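Local coordinates for protein EmGH1 (Erythrobacter marinus, PDB 5Z87) that probably hydrolyses beta-glucosidic bonds, as a glycoside hydrolase family 3 enzyme, and binds magnesium, at residues Y238-G243 against S250-V255. Residues are numbered along the deposited sequence; the frame is centred on the assembly and turned at random.
Sequences YGQGIG and SHIGPV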
loop_
_atom_site.group_PDB
_atom_site.type_symbol
_atom_site.label_atom_id
_atom_site.label_comp_id
_atom_site.label_asym_id
_atom_site.label_seq_id
_atom_site.Cartn_x
_atom_site.Cartn_y
_atom_site.Cartn_z
ATOM N N TYR A 238 -5.752 8.616 8.900
ATOM C CA TYR A 238 -5.551 9.562 7.812
ATOM C C TYR A 238 -4.173 9.400 7.166
ATOM O O TYR A 238 -4.028 9.599 5.953
ATOM C CB TYR A 238 -5.783 10.967 8.368
ATOM C CG TYR A 238 -5.656 12.128 7.419
ATOM C CD1 TYR A 238 -6.162 12.075 6.126
ATOM C CD2 TYR A 238 -5.074 13.322 7.854
ATOM C CE1 TYR A 238 -6.049 13.179 5.269
ATOM C CE2 TYR A 238 -4.966 14.415 7.024
ATOM C CZ TYR A 238 -5.443 14.344 5.732
ATOM O OH TYR A 238 -5.311 15.448 4.918
ATOM N N GLY A 239 -3.169 8.969 7.935
ATOM C CA GLY A 239 -1.822 8.826 7.410
ATOM C C GLY A 239 -1.617 7.639 6.482
ATOM O O GLY A 239 -0.599 7.591 5.777
ATOM N N GLN A 240 -2.558 6.692 6.450
ATOM C CA GLN A 240 -2.376 5.456 5.699
ATOM C C GLN A 240 -2.967 5.532 4.296
ATOM O O GLN A 240 -3.090 4.497 3.636
ATOM C CB GLN A 240 -2.975 4.267 6.473
ATOM C CG GLN A 240 -2.164 3.833 7.700
ATOM C CD GLN A 240 -1.980 4.967 8.731
ATOM O OE1 GLN A 240 -2.941 5.413 9.345
ATOM N NE2 GLN A 240 -0.739 5.432 8.908
ATOM N N GLY A 241 -3.337 6.728 3.827
ATOM C CA GLY A 241 -3.917 6.844 2.499
ATOM C C GLY A 241 -3.053 6.205 1.423
ATOM O O GLY A 241 -1.823 6.346 1.451
ATOM N N ILE A 242 -3.667 5.473 0.491
ATOM C CA ILE A 242 -2.879 4.745 -0.494
ATOM C C ILE A 242 -2.136 5.730 -1.385
ATOM O O ILE A 242 -2.554 6.881 -1.571
ATOM C CB ILE A 242 -3.746 3.792 -1.339
ATOM C CG1 ILE A 242 -4.837 4.563 -2.099
ATOM C CG2 ILE A 242 -4.287 2.663 -0.480
ATOM C CD1 ILE A 242 -5.738 3.662 -2.986
ATOM N N GLY A 243 -1.005 5.276 -1.924
ATOM C CA GLY A 243 -0.206 6.100 -2.800
ATOM C C GLY A 243 0.503 7.248 -2.124
ATOM O O GLY A 243 1.231 7.978 -2.807
ATOM N N SER A 250 -7.717 4.568 3.096
ATOM C CA SER A 250 -6.796 3.767 3.882
ATOM C C SER A 250 -7.356 2.358 3.984
ATOM O O SER A 250 -8.580 2.170 4.034
ATOM C CB SER A 250 -6.605 4.355 5.279
ATOM O OG SER A 250 -6.179 5.700 5.172
ATOM N N HIS A 251 -6.459 1.380 3.990
ATOM C CA HIS A 251 -6.809 -0.028 4.115
ATOM C C HIS A 251 -6.273 -0.490 5.461
ATOM O O HIS A 251 -5.092 -0.811 5.595
ATOM C CB HIS A 251 -6.253 -0.849 2.956
ATOM C CG HIS A 251 -6.811 -0.451 1.627
ATOM N ND1 HIS A 251 -7.544 -1.314 0.842
ATOM C CD2 HIS A 251 -6.773 0.728 0.957
ATOM C CE1 HIS A 251 -7.917 -0.691 -0.265
ATOM N NE2 HIS A 251 -7.462 0.548 -0.220
ATOM N N ILE A 252 -7.149 -0.500 6.458
ATOM C CA ILE A 252 -6.782 -0.769 7.842
ATOM C C ILE A 252 -7.762 -1.801 8.386
ATOM O O ILE A 252 -8.972 -1.554 8.412
ATOM C CB ILE A 252 -6.807 0.517 8.690
ATOM C CG1 ILE A 252 -5.987 1.613 8.003
ATOM C CG2 ILE A 252 -6.265 0.260 10.091
ATOM C CD1 ILE A 252 -6.004 2.965 8.719
ATOM N N GLY A 253 -7.248 -2.967 8.770
ATOM C CA GLY A 253 -8.043 -3.973 9.434
ATOM C C GLY A 253 -8.343 -3.572 10.869
ATOM O O GLY A 253 -7.706 -2.664 11.429
ATOM N N PRO A 254 -9.325 -4.234 11.493
ATOM C CA PRO A 254 -9.706 -3.842 12.866
ATOM C C PRO A 254 -8.624 -4.094 13.904
ATOM O O PRO A 254 -8.492 -3.296 14.836
ATOM C CB PRO A 254 -10.966 -4.677 13.142
ATOM C CG PRO A 254 -10.925 -5.799 12.116
ATOM C CD PRO A 254 -10.270 -5.204 10.909
ATOM N N VAL A 255 -7.824 -5.151 13.772
ATOM C CA VAL A 255 -6.770 -5.370 14.755
ATOM C C VAL A 255 -5.640 -4.370 14.556
ATOM O O VAL A 255 -5.131 -3.782 15.521
ATOM C CB VAL A 255 -6.271 -6.823 14.690
ATOM C CG1 VAL A 255 -5.158 -7.032 15.684
ATOM C CG2 VAL A 255 -7.427 -7.780 14.975
HETATM O O HOH W 1 -3.817 2.036 3.233
#
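The beta-alpha loop of the TIM-barrel-like domain between strand 229-235 and helix 254-261 folds back on itself here, Q240 to I242 meeting S250 to I252. The chain passes closest to itself at G241 and S250, whose CA atoms are 4.4 Å apart. A water bridges the two backbones. It donates to Q240 O at 2.6 Å and accepts from H251 N at 2.8 Å. S250 OG lies beside the turn from Q240 to G241, 3.3 Å from Q240 C. Its hydrogen bond goes to G237 O, one residue before 238-243, and so links the two arms; nearby G241 N is poorly angled for a bond. I252 CD1 lies against the bent side chain of Q240, 4.0 Å from both Q240 CB and OE1, and the two chains cross at about a right angle. Chi3 (67°) turns Q240 OE1 back to the CB side, while NE2 hydrogen-bonds to I184 O and T186 OG1. I252 also packs on M257 and V261 of the following helix. H251 belongs to the dimer interface: ND1 hydrogen-bonds to E256 OE1 of the second subunit, and H251 packs on H251 of that subunit. Within the loop, I242 CG2 meets the H251 ring obliquely, 3.5 Å from CD2.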